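Local coordinates for lysyl oxidase (Pichia pastoris, PDB 1W7C), which probably oxidises primary amines, including peptidyl lysine side chains, to aldehydes using copper and a topaquinone cofactor built into its own chain, at residues A[92-104]-A[113-127]. Residues are numbered along the deposited sequence; the frame is centred on the assembly and turned at random. Where two conformers were deposited one is given.
Sequences GEEGYFEELKVGP and IEPLSFYNTNGKSKL. With NAG (2-acetamido-2-deoxy-beta-D-glucopyranose), chain B; NAG (2-acetamido-2-deoxy-beta-D-glucopyranose), chain C.
Glu99 takes Tyr119 OH and Asn120 ND2 on its two carboxylate oxygens, tying strand 96-103 to segment 113-127 in an antiparallel sheet of the N2 domain of this copper amine oxidase. Strands 96-103 and 112-115 form a beta hairpin; 126-127 pairs with the same edge further back along 96-103, and the 116-125 excursion loops out beside Glu99. Tyr119 OH donates to Glu99 OE1 at 2.6 Å, from above the carboxylate plane. Asn120 ND2 reaches Glu99 OE2 with a nearly straight N-H (168°). The same ND2 donates to Lys124 O, closing the 120-124 turn, and a water bridges Glu99 OE2 to Asn120 OD1. Arg84 NE of strand 82-89 makes a salt bridge with Glu99 OE1, which probably keeps the buried carboxylate charged.

Glu98 lies on the sheet face that also carries Lys126, Val102 and Ile113. Its OE2 accepts from Ser125 OG at 2.7 Å, close to the carboxylate plane on the anti side. Lys126 NZ meets Glu98 OE2 from above that plane, in a salt bridge of 3.0 Å. Extended as far as CE, the lysine bends only at its end (chi4 66°) to bring NZ to Glu98; on the way its CD lies over one face of the Tyr96 ring, a CH-pi contact.

Backbone pairs Phe97-Leu127 and Lys101-Glu114 each exchange two hydrogen bonds; between them Glu99 N binds Ser125 O and Glu99 O receives Leu116 N. Ile113 packs against Leu100 and Val102, and helix 26-39 covers Val102 and Ile113. Near the glycan, one water joins Glu114 OE1 to O6 of the chain C NAG, and the Phe118 ring is sandwiched between Tyr119 CD2 and C5 of the chain B NAG, 3.6 Å above its plane.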
# COMPACT_ATOMS: atom_id res chain seq x y z
N GLY A 92 37.32 14.85 35.16
CA GLY A 92 38.33 15.71 34.57
C GLY A 92 37.97 17.19 34.49
O GLY A 92 36.92 17.64 34.94
N GLU A 93 38.89 17.94 33.92
CA GLU A 93 38.73 19.38 33.73
C GLU A 93 37.53 19.69 32.83
O GLU A 93 36.87 20.73 33.00
CB GLU A 93 40.01 19.99 33.13
CG GLU A 93 41.21 19.93 34.06
CD GLU A 93 42.16 21.09 33.84
OE1 GLU A 93 41.70 22.15 33.38
OE2 GLU A 93 43.37 20.93 34.14
N GLU A 94 37.27 18.79 31.89
CA GLU A 94 36.08 18.85 31.04
C GLU A 94 35.38 17.50 31.03
O GLU A 94 36.03 16.45 31.12
CB GLU A 94 36.45 19.27 29.62
CG GLU A 94 37.25 20.59 29.51
CD GLU A 94 36.49 21.82 30.01
OE1 GLU A 94 37.14 22.87 30.23
OE2 GLU A 94 35.25 21.77 30.18
N GLY A 95 34.06 17.54 30.95
CA GLY A 95 33.25 16.35 30.91
C GLY A 95 33.02 15.85 29.51
O GLY A 95 33.02 16.62 28.54
N TYR A 96 32.83 14.54 29.41
CA TYR A 96 32.50 13.90 28.13
C TYR A 96 31.89 12.55 28.39
O TYR A 96 32.11 11.97 29.45
CB TYR A 96 33.77 13.77 27.27
CG TYR A 96 34.91 13.05 27.96
CD1 TYR A 96 35.01 11.66 27.91
CD2 TYR A 96 35.85 13.74 28.69
CE1 TYR A 96 36.04 11.00 28.56
CE2 TYR A 96 36.86 13.09 29.35
CZ TYR A 96 36.97 11.72 29.28
OH TYR A 96 37.98 11.07 29.94
N PHE A 97 31.13 12.06 27.43
CA PHE A 97 30.72 10.67 27.41
C PHE A 97 31.76 9.89 26.61
O PHE A 97 32.27 10.40 25.61
CB PHE A 97 29.33 10.50 26.74
CG PHE A 97 28.24 11.23 27.45
CD1 PHE A 97 28.06 12.60 27.29
CD2 PHE A 97 27.40 10.55 28.32
CE1 PHE A 97 27.07 13.25 28.00
CE2 PHE A 97 26.39 11.19 28.98
CZ PHE A 97 26.24 12.55 28.84
N GLU A 98 32.08 8.68 27.04
CA GLU A 98 32.97 7.84 26.27
C GLU A 98 32.38 6.46 26.07
O GLU A 98 31.83 5.86 27.00
CB GLU A 98 34.38 7.76 26.86
CG GLU A 98 35.38 7.15 25.84
CD GLU A 98 36.83 7.30 26.20
OE1 GLU A 98 37.13 7.55 27.39
OE2 GLU A 98 37.68 7.09 25.29
N GLU A 99 32.50 5.97 24.84
CA GLU A 99 32.13 4.62 24.51
C GLU A 99 33.38 3.75 24.73
O GLU A 99 34.49 4.10 24.27
CB GLU A 99 31.65 4.56 23.05
CG GLU A 99 30.54 5.55 22.76
CD GLU A 99 29.89 5.39 21.39
OE1 GLU A 99 29.21 4.35 21.20
OE2 GLU A 99 30.10 6.28 20.57
N LEU A 100 33.16 2.64 25.42
CA LEU A 100 34.19 1.70 25.80
C LEU A 100 33.74 0.28 25.46
O LEU A 100 32.60 -0.09 25.68
CB LEU A 100 34.47 1.80 27.31
CG LEU A 100 34.87 3.18 27.84
CD1 LEU A 100 34.87 3.13 29.36
CD2 LEU A 100 36.19 3.65 27.32
N LYS A 101 34.68 -0.50 24.91
CA LYS A 101 34.49 -1.92 24.65
C LYS A 101 34.97 -2.70 25.86
O LYS A 101 36.09 -2.47 26.34
CB LYS A 101 35.27 -2.34 23.41
CG LYS A 101 35.21 -3.84 23.08
CD LYS A 101 35.98 -4.11 21.79
CE LYS A 101 36.68 -5.46 21.77
NZ LYS A 101 37.09 -5.84 20.38
N VAL A 102 34.11 -3.57 26.37
CA VAL A 102 34.46 -4.46 27.49
C VAL A 102 34.32 -5.89 27.01
O VAL A 102 33.24 -6.33 26.65
CB VAL A 102 33.60 -4.24 28.74
CG1 VAL A 102 34.08 -5.14 29.87
CG2 VAL A 102 33.60 -2.77 29.17
N GLY A 103 35.43 -6.60 26.99
CA GLY A 103 35.43 -7.97 26.56
C GLY A 103 36.82 -8.55 26.39
O GLY A 103 37.81 -7.85 26.59
N PRO A 104 36.91 -9.83 26.05
CA PRO A 104 35.74 -10.70 25.85
C PRO A 104 35.06 -11.12 27.16
O PRO A 104 35.64 -10.97 28.26
CB PRO A 104 36.34 -11.92 25.15
CG PRO A 104 37.76 -11.97 25.62
CD PRO A 104 38.18 -10.54 25.80
N ILE A 113 39.21 -3.28 28.93
CA ILE A 113 38.38 -2.12 28.63
C ILE A 113 39.17 -1.16 27.76
O ILE A 113 40.26 -0.74 28.14
CB ILE A 113 37.97 -1.41 29.93
CG1 ILE A 113 37.29 -2.40 30.90
CG2 ILE A 113 37.09 -0.21 29.60
CD1 ILE A 113 36.97 -1.80 32.27
N GLU A 114 38.62 -0.85 26.57
CA GLU A 114 39.30 -0.01 25.60
C GLU A 114 38.36 1.04 25.05
O GLU A 114 37.17 0.78 24.92
CB GLU A 114 39.79 -0.85 24.41
CG GLU A 114 40.66 -2.05 24.77
CD GLU A 114 40.87 -2.98 23.58
OE1 GLU A 114 40.32 -2.69 22.49
OE2 GLU A 114 41.57 -4.00 23.74
N PRO A 115 38.87 2.21 24.66
CA PRO A 115 38.06 3.15 23.89
C PRO A 115 37.48 2.47 22.64
O PRO A 115 38.13 1.67 21.98
CB PRO A 115 39.05 4.26 23.52
CG PRO A 115 40.15 4.16 24.50
CD PRO A 115 40.24 2.71 24.87
N LEU A 116 36.23 2.81 22.35
CA LEU A 116 35.47 2.20 21.26
C LEU A 116 34.98 3.27 20.31
O LEU A 116 34.23 4.18 20.72
CB LEU A 116 34.29 1.43 21.83
CG LEU A 116 33.35 0.76 20.87
CD1 LEU A 116 34.06 -0.22 19.95
CD2 LEU A 116 32.26 0.05 21.66
N SER A 117 35.40 3.19 19.05
CA SER A 117 35.07 4.20 18.07
C SER A 117 35.01 3.73 16.62
O SER A 117 34.75 4.56 15.75
CB SER A 117 36.07 5.35 18.14
OG SER A 117 37.35 4.91 17.76
N PHE A 118 35.18 2.43 16.36
CA PHE A 118 35.38 2.02 14.97
C PHE A 118 34.17 2.35 14.07
O PHE A 118 34.32 2.53 12.88
CB PHE A 118 35.82 0.56 14.85
CG PHE A 118 34.76 -0.48 15.19
CD1 PHE A 118 33.82 -0.82 14.23
CD2 PHE A 118 34.74 -1.15 16.41
CE1 PHE A 118 32.86 -1.79 14.49
CE2 PHE A 118 33.76 -2.11 16.68
CZ PHE A 118 32.83 -2.43 15.71
N TYR A 119 32.96 2.31 14.64
CA TYR A 119 31.72 2.57 13.89
C TYR A 119 31.34 4.05 13.86
O TYR A 119 30.33 4.40 13.26
CB TYR A 119 30.55 1.72 14.45
CG TYR A 119 30.41 1.84 15.94
CD1 TYR A 119 29.95 3.02 16.54
CD2 TYR A 119 30.81 0.80 16.75
CE1 TYR A 119 29.88 3.15 17.92
CE2 TYR A 119 30.79 0.92 18.11
CZ TYR A 119 30.31 2.09 18.71
OH TYR A 119 30.24 2.18 20.10
N ASN A 120 32.13 4.90 14.53
CA ASN A 120 31.92 6.34 14.49
C ASN A 120 32.75 6.92 13.38
O ASN A 120 33.98 6.82 13.39
CB ASN A 120 32.30 6.97 15.81
CG ASN A 120 31.33 6.61 16.92
OD1 ASN A 120 30.15 6.34 16.65
ND2 ASN A 120 31.81 6.59 18.18
N THR A 121 32.09 7.52 12.39
CA THR A 121 32.80 8.08 11.27
C THR A 121 33.71 9.22 11.66
O THR A 121 34.69 9.50 10.97
CB THR A 121 31.84 8.58 10.17
OG1 THR A 121 31.00 9.61 10.69
CG2 THR A 121 30.95 7.49 9.62
N ASN A 122 33.44 9.86 12.79
CA ASN A 122 34.26 10.99 13.23
C ASN A 122 35.52 10.56 13.99
O ASN A 122 36.32 11.39 14.39
CB ASN A 122 33.43 12.00 14.02
CG ASN A 122 33.20 11.60 15.48
OD1 ASN A 122 33.51 10.50 15.90
ND2 ASN A 122 32.61 12.51 16.24
N GLY A 123 35.71 9.25 14.13
CA GLY A 123 36.90 8.66 14.70
C GLY A 123 37.09 8.83 16.20
O GLY A 123 38.18 8.56 16.72
N LYS A 124 36.05 9.28 16.89
CA LYS A 124 36.14 9.60 18.31
C LYS A 124 35.32 8.63 19.16
O LYS A 124 34.20 8.27 18.80
CB LYS A 124 35.63 11.02 18.55
CG LYS A 124 36.46 12.07 17.85
CD LYS A 124 35.87 13.46 17.92
CE LYS A 124 36.66 14.41 17.08
NZ LYS A 124 36.07 15.76 17.09
N SER A 125 35.89 8.24 20.29
CA SER A 125 35.16 7.58 21.35
C SER A 125 34.48 8.55 22.30
O SER A 125 33.53 8.14 22.98
CB SER A 125 36.07 6.64 22.14
OG SER A 125 37.17 7.36 22.68
N LYS A 126 34.99 9.77 22.40
CA LYS A 126 34.53 10.75 23.35
C LYS A 126 33.57 11.76 22.68
O LYS A 126 33.89 12.34 21.63
CB LYS A 126 35.75 11.53 23.91
CG LYS A 126 36.67 10.65 24.76
CD LYS A 126 37.89 11.43 25.30
CE LYS A 126 38.81 10.58 26.14
NZ LYS A 126 39.47 9.51 25.37
N LEU A 127 32.44 11.97 23.34
CA LEU A 127 31.44 12.96 22.94
C LEU A 127 31.49 14.10 23.95
O LEU A 127 31.19 13.87 25.11
CB LEU A 127 30.06 12.30 22.92
CG LEU A 127 28.84 13.18 22.63
CD1 LEU A 127 28.79 13.49 21.15
CD2 LEU A 127 27.57 12.49 23.07
C1 NAG B . 35.25 -5.34 13.78
C2 NAG B . 36.39 -5.67 14.77
C3 NAG B . 37.19 -4.45 15.24
C4 NAG B . 37.53 -3.54 14.06
C5 NAG B . 36.27 -3.34 13.22
C6 NAG B . 36.47 -2.43 12.03
C7 NAG B . 36.20 -7.59 16.26
C8 NAG B . 35.51 -8.23 17.43
N2 NAG B . 35.81 -6.37 15.92
O3 NAG B . 38.37 -4.88 15.91
O4 NAG B . 37.92 -2.23 14.47
O5 NAG B . 35.77 -4.56 12.72
O6 NAG B . 37.34 -3.10 11.15
O7 NAG B . 37.09 -8.21 15.66
C1 NAG C . 39.26 -2.11 14.95
C2 NAG C . 39.74 -0.73 14.54
C3 NAG C . 41.16 -0.52 15.03
C4 NAG C . 41.25 -0.84 16.51
C5 NAG C . 40.62 -2.18 16.88
C6 NAG C . 40.56 -2.28 18.41
C7 NAG C . 39.12 0.36 12.44
C8 NAG C . 39.26 0.37 10.95
N2 NAG C . 39.74 -0.63 13.09
O3 NAG C . 41.57 0.82 14.80
O4 NAG C . 42.61 -0.86 16.89
O5 NAG C . 39.31 -2.27 16.35
O6 NAG C . 40.07 -3.54 18.82
O7 NAG C . 38.50 1.25 13.02
O HOH W 1 28.14 6.19 18.63
O HOH W 2 31.14 8.76 21.33
O HOH W 3 40.15 -5.30 21.41